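Local coordinates for protein endonuclease V (Bacillus subtilis, PDB 3GA2) that probably repairs deaminated bases in DNA, cleaving double-stranded DNA at the second phosphodiester bond 3' to a deoxyinosine with magnesium as cofactor, at residues P36-A48 / E107-G119. The protein carries 1 engineered substitution. Residues are numbered along the deposited sequence; the frame is centred on the assembly and turned at random.
Sequences PDSINTTAGVDLA and ETEPDVFLFDGNG. Engineered in segment 36-48: Thr42 (natural residue Gly).
Strand 41-48 and strand 113-116 run parallel, their axes 4.6 Å apart at closest approach and 21° from aligned, and Ala43, Gly44 and Val45 pair with Phe113, Leu114 and Phe115 in the central sheet of this RNase H-like fold. Four backbone hydrogen bonds of 2.7 to 2.9 Å set the register: Ala43 N to Val112 O, Leu114 N to Ala43 O, Val45 N to Leu114 O and Asp116 N to Val45 O. On the face bearing Ala43 and Val45, where Phe113 and Phe115 pack against helix 128-136, Ala43 CB sits over one face of the Phe113 ring and lies 3.6 Å from Pro110 CB. Val45 CG2 touches the edge of that ring, in its plane, and also rests over the Phe115 ring, 3.9 Å from the centroid. At the start of strand 41-48, Asp111 OD2 accepts Asn40 N (2.8 Å) and Thr41 N (3.1 Å) from opposite faces of the carboxylate; with CG anti to its carbonyl carbon (chi1 -62°), the carboxylate is carried across to these amides. An alanine here would remove that acceptor and would probably leave both amides without their shared partner. Water joins Asp111 OD1 to Asn40 ND2. At the far end lie Asp46 and Asp116, the predicted magnesium ligands. Lys145 forms a salt bridge with Asp116 OD1, and Leu47 N bonds to Asp46 OD2. The two carboxylate planes are 72° apart, with Asp46 OD1 only 2.4 Å from Asp116 OD1.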
loop_
_atom_site.group_PDB
_atom_site.type_symbol
_atom_site.label_atom_id
_atom_site.label_comp_id
_atom_site.label_asym_id
_atom_site.label_seq_id
_atom_site.Cartn_x
_atom_site.Cartn_y
_atom_site.Cartn_z
ATOM N N PRO A 36 10.456 -1.676 -14.965
ATOM C CA PRO A 36 10.188 -0.272 -14.672
ATOM C C PRO A 36 9.963 0.568 -15.927
ATOM O O PRO A 36 9.055 1.392 -15.970
ATOM C CB PRO A 36 11.431 0.154 -13.903
ATOM C CG PRO A 36 11.809 -1.095 -13.179
ATOM C CD PRO A 36 11.655 -2.143 -14.249
ATOM N N ASP A 37 10.774 0.369 -16.958
ATOM C CA ASP A 37 10.587 1.174 -18.157
ATOM C C ASP A 37 9.499 0.691 -19.110
ATOM O O ASP A 37 9.323 1.259 -20.187
ATOM C CB ASP A 37 11.902 1.326 -18.917
ATOM C CG ASP A 37 12.751 0.098 -18.846
ATOM O OD1 ASP A 37 12.198 -1.016 -18.977
ATOM O OD2 ASP A 37 13.980 0.249 -18.669
ATOM N N SER A 38 8.761 -0.341 -18.721
ATOM C CA SER A 38 7.699 -0.833 -19.580
ATOM C C SER A 38 6.344 -0.228 -19.203
ATOM O O SER A 38 5.362 -0.437 -19.904
ATOM C CB SER A 38 7.608 -2.362 -19.510
ATOM O OG SER A 38 6.926 -2.770 -18.338
ATOM N N ILE A 39 6.281 0.520 -18.104
ATOM C CA ILE A 39 5.009 1.114 -17.681
ATOM C C ILE A 39 4.842 2.597 -18.019
ATOM O O ILE A 39 5.820 3.339 -18.126
ATOM C CB ILE A 39 4.786 0.937 -16.170
ATOM C CG1 ILE A 39 6.061 1.308 -15.410
ATOM C CG2 ILE A 39 4.330 -0.490 -15.881
ATOM C CD1 ILE A 39 5.979 1.093 -13.914
ATOM N N ASN A 40 3.587 3.015 -18.176
ATOM C CA ASN A 40 3.255 4.396 -18.508
ATOM C C ASN A 40 3.012 5.259 -17.270
ATOM O O ASN A 40 3.398 6.427 -17.232
ATOM C CB ASN A 40 2.000 4.450 -19.392
ATOM C CG ASN A 40 2.172 3.713 -20.712
ATOM O OD1 ASN A 40 3.076 4.013 -21.489
ATOM N ND2 ASN A 40 1.293 2.745 -20.971
ATOM N N THR A 41 2.360 4.684 -16.264
ATOM C CA THR A 41 2.049 5.411 -15.041
ATOM C C THR A 41 2.153 4.541 -13.786
ATOM O O THR A 41 2.076 3.314 -13.850
ATOM C CB THR A 41 0.612 5.977 -15.096
ATOM O OG1 THR A 41 -0.311 4.907 -15.346
ATOM C CG2 THR A 41 0.482 7.015 -16.192
ATOM N N THR A 42 2.350 5.191 -12.645
ATOM C CA THR A 42 2.411 4.499 -11.367
ATOM C C THR A 42 1.606 5.382 -10.413
ATOM O O THR A 42 1.643 6.614 -10.510
ATOM C CB THR A 42 3.876 4.309 -10.845
ATOM O OG1 THR A 42 4.392 5.548 -10.357
ATOM C CG2 THR A 42 4.780 3.803 -11.951
ATOM N N ALA A 43 0.843 4.768 -9.519
ATOM C CA ALA A 43 0.047 5.545 -8.580
ATOM C C ALA A 43 0.497 5.271 -7.156
ATOM O O ALA A 43 1.070 4.219 -6.866
ATOM C CB ALA A 43 -1.441 5.207 -8.744
ATOM N N GLY A 44 0.238 6.232 -6.281
ATOM C CA GLY A 44 0.596 6.088 -4.882
ATOM C C GLY A 44 -0.669 6.229 -4.064
ATOM O O GLY A 44 -1.493 7.097 -4.348
ATOM N N VAL A 45 -0.824 5.384 -3.048
ATOM C CA VAL A 45 -2.011 5.409 -2.206
ATOM C C VAL A 45 -1.648 5.560 -0.736
ATOM O O VAL A 45 -0.742 4.889 -0.231
ATOM C CB VAL A 45 -2.825 4.097 -2.341
ATOM C CG1 VAL A 45 -4.197 4.260 -1.703
ATOM C CG2 VAL A 45 -2.956 3.712 -3.805
ATOM N N ASP A 46 -2.348 6.449 -0.051
ATOM C CA ASP A 46 -2.116 6.625 1.369
ATOM C C ASP A 46 -3.439 7.002 2.021
ATOM O O ASP A 46 -4.391 7.386 1.337
ATOM C CB ASP A 46 -1.040 7.686 1.628
ATOM C CG ASP A 46 -0.271 7.425 2.913
ATOM O OD1 ASP A 46 0.908 7.842 3.009
ATOM O OD2 ASP A 46 -0.849 6.800 3.827
ATOM N N LEU A 47 -3.485 6.882 3.344
ATOM C CA LEU A 47 -4.687 7.161 4.121
ATOM C C LEU A 47 -4.291 7.861 5.415
ATOM O O LEU A 47 -3.252 7.548 5.999
ATOM C CB LEU A 47 -5.380 5.840 4.457
ATOM C CG LEU A 47 -6.891 5.738 4.664
ATOM C CD1 LEU A 47 -7.465 7.058 5.144
ATOM C CD2 LEU A 47 -7.526 5.323 3.361
ATOM N N ALA A 48 -5.112 8.811 5.854
ATOM C CA ALA A 48 -4.858 9.546 7.092
ATOM C C ALA A 48 -6.132 9.587 7.927
ATOM O O ALA A 48 -7.229 9.700 7.384
ATOM C CB ALA A 48 -4.386 10.959 6.785
ATOM N N GLU A 107 -9.487 9.099 -13.615
ATOM C CA GLU A 107 -9.760 9.184 -15.042
ATOM C C GLU A 107 -8.673 8.372 -15.742
ATOM O O GLU A 107 -8.890 7.820 -16.822
ATOM C CB GLU A 107 -9.731 10.636 -15.540
ATOM C CG GLU A 107 -10.876 11.507 -15.030
ATOM C CD GLU A 107 -10.982 12.830 -15.773
ATOM O OE1 GLU A 107 -9.946 13.487 -15.980
ATOM O OE2 GLU A 107 -12.105 13.219 -16.147
ATOM N N THR A 108 -7.501 8.297 -15.119
ATOM C CA THR A 108 -6.399 7.532 -15.690
ATOM C C THR A 108 -6.510 6.077 -15.247
ATOM O O THR A 108 -7.378 5.724 -14.450
ATOM C CB THR A 108 -5.032 8.070 -15.242
ATOM O OG1 THR A 108 -4.894 7.916 -13.825
ATOM C CG2 THR A 108 -4.897 9.540 -15.611
ATOM N N GLU A 109 -5.635 5.233 -15.775
ATOM C CA GLU A 109 -5.632 3.820 -15.427
ATOM C C GLU A 109 -4.199 3.465 -15.051
ATOM O O GLU A 109 -3.428 3.001 -15.887
ATOM C CB GLU A 109 -6.094 2.973 -16.624
ATOM C CG GLU A 109 -6.343 1.500 -16.292
ATOM C CD GLU A 109 -6.801 0.684 -17.502
ATOM O OE1 GLU A 109 -7.723 1.139 -18.214
ATOM O OE2 GLU A 109 -6.252 -0.415 -17.729
ATOM N N PRO A 110 -3.819 3.689 -13.785
ATOM C CA PRO A 110 -2.453 3.377 -13.360
ATOM C C PRO A 110 -2.076 1.930 -13.632
ATOM O O PRO A 110 -2.887 1.025 -13.426
ATOM C CB PRO A 110 -2.472 3.698 -11.867
ATOM C CG PRO A 110 -3.497 4.807 -11.775
ATOM C CD PRO A 110 -4.593 4.287 -12.684
ATOM N N ASP A 111 -0.844 1.717 -14.099
ATOM C CA ASP A 111 -0.350 0.367 -14.387
ATOM C C ASP A 111 0.059 -0.370 -13.113
ATOM O O ASP A 111 0.097 -1.601 -13.089
ATOM C CB ASP A 111 0.864 0.406 -15.321
ATOM C CG ASP A 111 0.548 1.007 -16.682
ATOM O OD1 ASP A 111 -0.389 0.527 -17.354
ATOM O OD2 ASP A 111 1.256 1.953 -17.078
ATOM N N VAL A 112 0.388 0.388 -12.069
ATOM C CA VAL A 112 0.798 -0.182 -10.786
ATOM C C VAL A 112 0.494 0.789 -9.650
ATOM O O VAL A 112 0.631 2.001 -9.809
ATOM C CB VAL A 112 2.317 -0.506 -10.758
ATOM C CG1 VAL A 112 3.122 0.754 -10.995
ATOM C CG2 VAL A 112 2.699 -1.121 -9.411
ATOM N N PHE A 113 0.079 0.250 -8.506
ATOM C CA PHE A 113 -0.247 1.067 -7.341
ATOM C C PHE A 113 0.679 0.762 -6.174
ATOM O O PHE A 113 0.786 -0.387 -5.754
ATOM C CB PHE A 113 -1.684 0.810 -6.869
ATOM C CG PHE A 113 -2.749 1.341 -7.785
ATOM C CD1 PHE A 113 -3.546 2.417 -7.393
ATOM C CD2 PHE A 113 -3.006 0.728 -9.006
ATOM C CE1 PHE A 113 -4.586 2.869 -8.200
ATOM C CE2 PHE A 113 -4.047 1.175 -9.821
ATOM C CZ PHE A 113 -4.841 2.249 -9.414
ATOM N N LEU A 114 1.351 1.782 -5.656
ATOM C CA LEU A 114 2.227 1.588 -4.510
ATOM C C LEU A 114 1.478 2.115 -3.283
ATOM O O LEU A 114 1.002 3.249 -3.269
ATOM C CB LEU A 114 3.560 2.332 -4.689
ATOM C CG LEU A 114 4.534 1.820 -5.764
ATOM C CD1 LEU A 114 4.187 2.427 -7.114
ATOM C CD2 LEU A 114 5.960 2.211 -5.381
ATOM N N PHE A 115 1.376 1.283 -2.258
ATOM C CA PHE A 115 0.653 1.639 -1.051
ATOM C C PHE A 115 1.515 1.961 0.150
ATOM O O PHE A 115 2.536 1.315 0.378
ATOM C CB PHE A 115 -0.274 0.491 -0.644
ATOM C CG PHE A 115 -1.429 0.280 -1.567
ATOM C CD1 PHE A 115 -1.244 -0.296 -2.817
ATOM C CD2 PHE A 115 -2.710 0.648 -1.175
ATOM C CE1 PHE A 115 -2.324 -0.506 -3.668
ATOM C CE2 PHE A 115 -3.802 0.444 -2.016
ATOM C CZ PHE A 115 -3.608 -0.136 -3.267
ATOM N N ASP A 116 1.097 2.965 0.914
ATOM C CA ASP A 116 1.794 3.293 2.142
ATOM C C ASP A 116 1.218 2.262 3.114
ATOM O O ASP A 116 0.280 2.550 3.863
ATOM C CB ASP A 116 1.464 4.713 2.613
ATOM C CG ASP A 116 2.181 5.075 3.908
ATOM O OD1 ASP A 116 2.152 6.256 4.313
ATOM O OD2 ASP A 116 2.776 4.172 4.532
ATOM N N GLY A 117 1.775 1.054 3.065
ATOM C CA GLY A 117 1.323 -0.042 3.914
ATOM C C GLY A 117 1.858 -1.387 3.420
ATOM O O GLY A 117 2.443 -1.456 2.346
ATOM N N ASN A 118 1.662 -2.454 4.192
ATOM C CA ASN A 118 2.136 -3.776 3.803
ATOM C C ASN A 118 1.278 -4.501 2.780
ATOM O O ASN A 118 0.100 -4.192 2.584
ATOM C CB ASN A 118 2.268 -4.696 5.021
ATOM C CG ASN A 118 3.396 -4.290 5.943
ATOM O OD1 ASN A 118 4.559 -4.255 5.542
ATOM N ND2 ASN A 118 3.057 -3.989 7.193
ATOM N N GLY A 119 1.893 -5.493 2.143
ATOM C CA GLY A 119 1.208 -6.316 1.165
ATOM C C GLY A 119 1.380 -7.752 1.623
ATOM O O GLY A 119 0.772 -8.177 2.603
HETATM O O HOH W 1 -1.271 1.785 -19.462
HETATM O O HOH W 2 -1.607 4.155 -17.588
#